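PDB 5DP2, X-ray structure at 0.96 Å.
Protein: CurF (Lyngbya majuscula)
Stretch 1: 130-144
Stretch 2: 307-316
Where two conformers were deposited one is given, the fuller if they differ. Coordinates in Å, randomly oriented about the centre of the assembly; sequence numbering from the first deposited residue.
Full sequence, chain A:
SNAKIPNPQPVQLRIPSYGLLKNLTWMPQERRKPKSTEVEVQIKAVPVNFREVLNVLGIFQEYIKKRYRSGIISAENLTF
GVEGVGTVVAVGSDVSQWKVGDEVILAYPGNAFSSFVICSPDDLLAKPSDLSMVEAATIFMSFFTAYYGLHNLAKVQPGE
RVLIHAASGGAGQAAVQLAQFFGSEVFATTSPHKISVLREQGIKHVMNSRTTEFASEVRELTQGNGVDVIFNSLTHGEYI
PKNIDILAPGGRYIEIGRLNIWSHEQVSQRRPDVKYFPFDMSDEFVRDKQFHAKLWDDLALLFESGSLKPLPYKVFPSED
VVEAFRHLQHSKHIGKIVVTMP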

# COMPACT_ATOMS: atom_id res chain seq x y z
N ASP A 130 1.26 -4.91 -20.82
CA ASP A 130 0.77 -6.29 -20.89
C ASP A 130 -0.11 -6.70 -19.71
O ASP A 130 -0.71 -7.77 -19.72
CB ASP A 130 1.94 -7.29 -21.02
CG ASP A 130 2.68 -7.14 -22.33
OD1 ASP A 130 2.06 -6.74 -23.34
OD2 ASP A 130 3.89 -7.42 -22.37
N LEU A 131 -0.26 -5.82 -18.72
CA LEU A 131 -1.14 -6.09 -17.59
C LEU A 131 -2.54 -5.53 -17.87
O LEU A 131 -2.70 -4.51 -18.53
CB LEU A 131 -0.58 -5.46 -16.33
CG LEU A 131 0.77 -5.95 -15.88
CD1 LEU A 131 1.17 -5.26 -14.58
CD2 LEU A 131 0.78 -7.47 -15.72
N SER A 132 -3.56 -6.19 -17.33
CA SER A 132 -4.90 -5.61 -17.34
C SER A 132 -4.97 -4.41 -16.38
O SER A 132 -4.09 -4.24 -15.52
CB SER A 132 -5.91 -6.67 -16.96
OG SER A 132 -5.77 -6.98 -15.58
N MET A 133 -6.03 -3.61 -16.52
CA MET A 133 -6.26 -2.54 -15.55
C MET A 133 -6.33 -3.06 -14.11
O MET A 133 -5.70 -2.50 -13.22
CB MET A 133 -7.51 -1.73 -15.89
CG MET A 133 -7.37 -0.85 -17.13
SD MET A 133 -6.35 0.58 -16.79
CE MET A 133 -6.28 1.33 -18.39
N VAL A 134 -7.09 -4.14 -13.89
CA VAL A 134 -7.23 -4.68 -12.54
C VAL A 134 -5.88 -5.17 -12.00
O VAL A 134 -5.55 -4.95 -10.85
CB VAL A 134 -8.30 -5.77 -12.53
CG1 VAL A 134 -8.20 -6.61 -11.27
CG2 VAL A 134 -9.69 -5.13 -12.63
N GLU A 135 -5.11 -5.87 -12.84
CA GLU A 135 -3.78 -6.31 -12.42
C GLU A 135 -2.88 -5.14 -12.05
O GLU A 135 -2.20 -5.14 -11.03
CB GLU A 135 -3.11 -7.12 -13.53
CG GLU A 135 -3.62 -8.55 -13.64
CD GLU A 135 -3.02 -9.31 -14.81
OE1 GLU A 135 -2.85 -8.73 -15.91
OE2 GLU A 135 -2.77 -10.52 -14.62
N ALA A 136 -2.87 -4.13 -12.91
CA ALA A 136 -2.02 -2.97 -12.67
C ALA A 136 -2.44 -2.20 -11.42
O ALA A 136 -1.61 -1.57 -10.77
CB ALA A 136 -1.96 -2.06 -13.88
N ALA A 137 -3.73 -2.27 -11.09
CA ALA A 137 -4.28 -1.61 -9.89
C ALA A 137 -3.75 -2.21 -8.60
O ALA A 137 -3.96 -1.62 -7.55
CB ALA A 137 -5.79 -1.63 -9.91
N THR A 138 -3.09 -3.38 -8.66
CA THR A 138 -2.52 -3.95 -7.45
C THR A 138 -1.15 -3.40 -7.10
O THR A 138 -0.63 -3.72 -6.03
CB THR A 138 -2.43 -5.49 -7.54
OG1 THR A 138 -1.38 -5.89 -8.44
CG2 THR A 138 -3.72 -6.14 -7.88
N ILE A 139 -0.54 -2.59 -7.98
CA ILE A 139 0.90 -2.33 -7.87
C ILE A 139 1.31 -1.20 -6.92
O ILE A 139 2.17 -1.41 -6.06
CB ILE A 139 1.51 -2.05 -9.28
CG1 ILE A 139 1.40 -3.29 -10.16
CG2 ILE A 139 2.95 -1.56 -9.15
CD1 ILE A 139 1.83 -3.08 -11.59
N PHE A 140 0.78 0.01 -7.12
CA PHE A 140 1.46 1.22 -6.63
C PHE A 140 1.73 1.25 -5.12
O PHE A 140 2.89 1.26 -4.69
CB PHE A 140 0.68 2.48 -7.07
CG PHE A 140 1.34 3.77 -6.67
CD1 PHE A 140 2.37 4.32 -7.44
CD2 PHE A 140 0.96 4.43 -5.51
CE1 PHE A 140 2.99 5.49 -7.04
CE2 PHE A 140 1.58 5.61 -5.12
CZ PHE A 140 2.61 6.13 -5.88
N MET A 141 0.69 1.33 -4.29
CA MET A 141 0.99 1.58 -2.90
C MET A 141 1.73 0.40 -2.27
O MET A 141 2.69 0.59 -1.51
CB MET A 141 -0.28 1.94 -2.14
CG MET A 141 -0.03 2.42 -0.74
SD MET A 141 0.96 3.90 -0.54
CE MET A 141 -0.25 5.16 -0.91
N SER A 142 1.30 -0.82 -2.55
CA SER A 142 1.90 -1.98 -1.88
C SER A 142 3.37 -2.19 -2.29
O SER A 142 4.23 -2.39 -1.43
CB SER A 142 1.07 -3.23 -2.13
OG SER A 142 -0.25 -3.10 -1.63
N PHE A 143 3.65 -2.18 -3.60
CA PHE A 143 5.03 -2.36 -4.03
C PHE A 143 5.90 -1.16 -3.75
O PHE A 143 7.10 -1.35 -3.47
CB PHE A 143 5.13 -2.76 -5.51
CG PHE A 143 4.80 -4.21 -5.78
CD1 PHE A 143 5.80 -5.17 -5.71
CD2 PHE A 143 3.51 -4.60 -6.08
CE1 PHE A 143 5.51 -6.50 -5.98
CE2 PHE A 143 3.23 -5.93 -6.37
CZ PHE A 143 4.24 -6.88 -6.32
N PHE A 144 5.40 0.07 -3.87
CA PHE A 144 6.27 1.21 -3.61
C PHE A 144 6.66 1.23 -2.13
O PHE A 144 7.81 1.51 -1.78
CB PHE A 144 5.65 2.54 -4.07
CG PHE A 144 5.71 2.79 -5.56
CD1 PHE A 144 5.29 1.85 -6.50
CD2 PHE A 144 6.18 4.01 -6.04
CE1 PHE A 144 5.33 2.11 -7.86
CE2 PHE A 144 6.23 4.28 -7.41
CZ PHE A 144 5.80 3.33 -8.31
N SER A 307 9.69 -10.23 -13.49
CA SER A 307 10.39 -10.47 -12.22
C SER A 307 9.51 -10.21 -11.00
O SER A 307 9.69 -10.82 -9.96
CB SER A 307 11.65 -9.60 -12.13
OG SER A 307 12.66 -10.05 -13.00
N LEU A 308 8.61 -9.23 -11.13
CA LEU A 308 7.53 -9.02 -10.16
C LEU A 308 6.22 -9.22 -10.91
O LEU A 308 6.14 -8.99 -12.12
CB LEU A 308 7.58 -7.62 -9.54
CG LEU A 308 8.86 -7.34 -8.75
CD1 LEU A 308 8.84 -5.88 -8.31
CD2 LEU A 308 9.03 -8.26 -7.54
N LYS A 309 5.19 -9.66 -10.17
CA LYS A 309 3.89 -9.97 -10.74
C LYS A 309 2.80 -9.22 -9.98
O LYS A 309 2.98 -8.89 -8.80
CB LYS A 309 3.60 -11.48 -10.62
CG LYS A 309 4.59 -12.40 -11.27
CD LYS A 309 4.25 -12.68 -12.70
CE LYS A 309 4.97 -13.91 -13.25
NZ LYS A 309 6.35 -13.71 -13.75
N PRO A 310 1.66 -8.98 -10.62
CA PRO A 310 0.53 -8.44 -9.89
C PRO A 310 0.23 -9.27 -8.65
O PRO A 310 0.46 -10.50 -8.61
CB PRO A 310 -0.64 -8.53 -10.87
CG PRO A 310 -0.02 -8.67 -12.20
CD PRO A 310 1.33 -9.27 -12.03
N LEU A 311 -0.31 -8.62 -7.63
CA LEU A 311 -0.78 -9.35 -6.44
C LEU A 311 -2.00 -10.17 -6.77
O LEU A 311 -2.77 -9.83 -7.67
CB LEU A 311 -1.12 -8.37 -5.32
CG LEU A 311 -0.01 -7.43 -4.89
CD1 LEU A 311 -0.49 -6.60 -3.70
CD2 LEU A 311 1.29 -8.18 -4.59
N PRO A 312 -2.26 -11.22 -5.97
CA PRO A 312 -3.62 -11.82 -5.97
C PRO A 312 -4.64 -10.73 -5.71
O PRO A 312 -4.35 -9.79 -4.95
CB PRO A 312 -3.56 -12.84 -4.81
CG PRO A 312 -2.10 -13.13 -4.66
CD PRO A 312 -1.43 -11.83 -4.92
N TYR A 313 -5.81 -10.87 -6.31
CA TYR A 313 -6.82 -9.83 -6.13
C TYR A 313 -8.22 -10.43 -6.17
O TYR A 313 -8.46 -11.53 -6.64
CB TYR A 313 -6.69 -8.72 -7.19
CG TYR A 313 -6.88 -9.18 -8.63
CD1 TYR A 313 -8.17 -9.39 -9.15
CD2 TYR A 313 -5.79 -9.47 -9.44
CE1 TYR A 313 -8.35 -9.84 -10.45
CE2 TYR A 313 -5.96 -9.91 -10.75
CZ TYR A 313 -7.24 -10.09 -11.25
OH TYR A 313 -7.42 -10.55 -12.54
N LYS A 314 -9.16 -9.62 -5.66
CA LYS A 314 -10.58 -9.87 -5.76
C LYS A 314 -11.25 -8.58 -6.24
O LYS A 314 -10.99 -7.51 -5.67
CB LYS A 314 -11.18 -10.31 -4.43
CG LYS A 314 -12.67 -10.63 -4.58
CD LYS A 314 -13.30 -11.20 -3.33
CE LYS A 314 -14.79 -11.32 -3.47
NZ LYS A 314 -15.14 -12.46 -4.34
N VAL A 315 -12.09 -8.70 -7.27
CA VAL A 315 -12.74 -7.53 -7.86
C VAL A 315 -14.15 -7.35 -7.30
O VAL A 315 -14.91 -8.33 -7.12
CB VAL A 315 -12.82 -7.66 -9.39
CG1 VAL A 315 -13.68 -6.58 -10.03
CG2 VAL A 315 -11.46 -7.67 -10.01
N PHE A 316 -14.50 -6.09 -7.02
CA PHE A 316 -15.85 -5.68 -6.71
C PHE A 316 -16.25 -4.58 -7.68
O PHE A 316 -15.46 -3.67 -7.94
CB PHE A 316 -15.93 -5.08 -5.28
CG PHE A 316 -15.75 -6.10 -4.18
CD1 PHE A 316 -14.50 -6.57 -3.85
CD2 PHE A 316 -16.83 -6.54 -3.44
CE1 PHE A 316 -14.33 -7.50 -2.83
CE2 PHE A 316 -16.66 -7.49 -2.44
CZ PHE A 316 -15.42 -7.96 -2.13
O HOH W 1 -7.24 -9.17 -14.95
O HOH W 2 -5.24 -11.76 -13.62

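A single direct hydrogen bond joins the two stretches, and it is relayed through one buried hydroxyl: Leu 311 N donates to Thr 138 OG1 (3.0 Å, N-H...O angle 149°), while Thr 138 OG1 donates its own proton to Glu 135 O (2.8 Å). Thr 138, with chi1 at 73° (p), thus accepts from one chain segment and gives to its own, so the polar groups are paired within an otherwise largely apolar contact. The methyl completes the fit, with Thr 138 CG2 lying 4.0 Å from Tyr 313 CB.

Around this point 585 Å² of surface is buried, both sides summed. Pro 310, which has no amide proton to satisfy, packs its ring against stretch 1: Pro 310 CG meets Glu 135 CB at 3.7 Å and Leu 131 CD2 at 3.8 Å. The aliphatic part of Glu 135 serves as packing surface here, while its carboxylate is held at the start of the helix. Ser 132 N donates to Glu 135 OE1 (3.0 Å), and Glu 135 N donates to Ser 132 OG (3.0 Å), a reciprocal arrangement in which the serine caps the helix and the glutamate returns a bond to the serine backbone.

Further along, Tyr 313 begins the strand with its CA-to-CB bond toward stretch 1 and chi1 at 62° (p). Val 134 CG1 sits over one face of its ring, 3.5 Å from the centroid and 19° off the ring normal, a CH-pi contact; the closest pair is Val 134 CG1 to Tyr 313 CE1 at 3.3 Å. The same methyl, Val 134 CG1, touches Val 315 CG2 at 3.7 Å, so one branch of the valine serves two strand residues. Two waters extend the contact from the phenol: water 1 lies 2.8 Å from Tyr 313 OH and 2.7 Å from Ser 132 OG, and water 2 lies 2.7 Å from Tyr 313 OH while donating to Glu 135 OE2 at 2.9 Å. The hydroxyl is therefore tied to the helix start through water, with no direct hydrogen bond between them.

Beyond Thr 138 the contact becomes a buried hydrophobic cluster. Phe 143, its CA-to-CB bond toward stretch 2, brings its CE2 to 3.5 Å from Leu 311 CD2 and its CD1 to 4.1 Å from Leu 308 CD1; Phe 143 CZ comes within 3.4 Å of Lys 309 O. Leu 311 CD1 packs on Ser 142 CB at 4.0 Å.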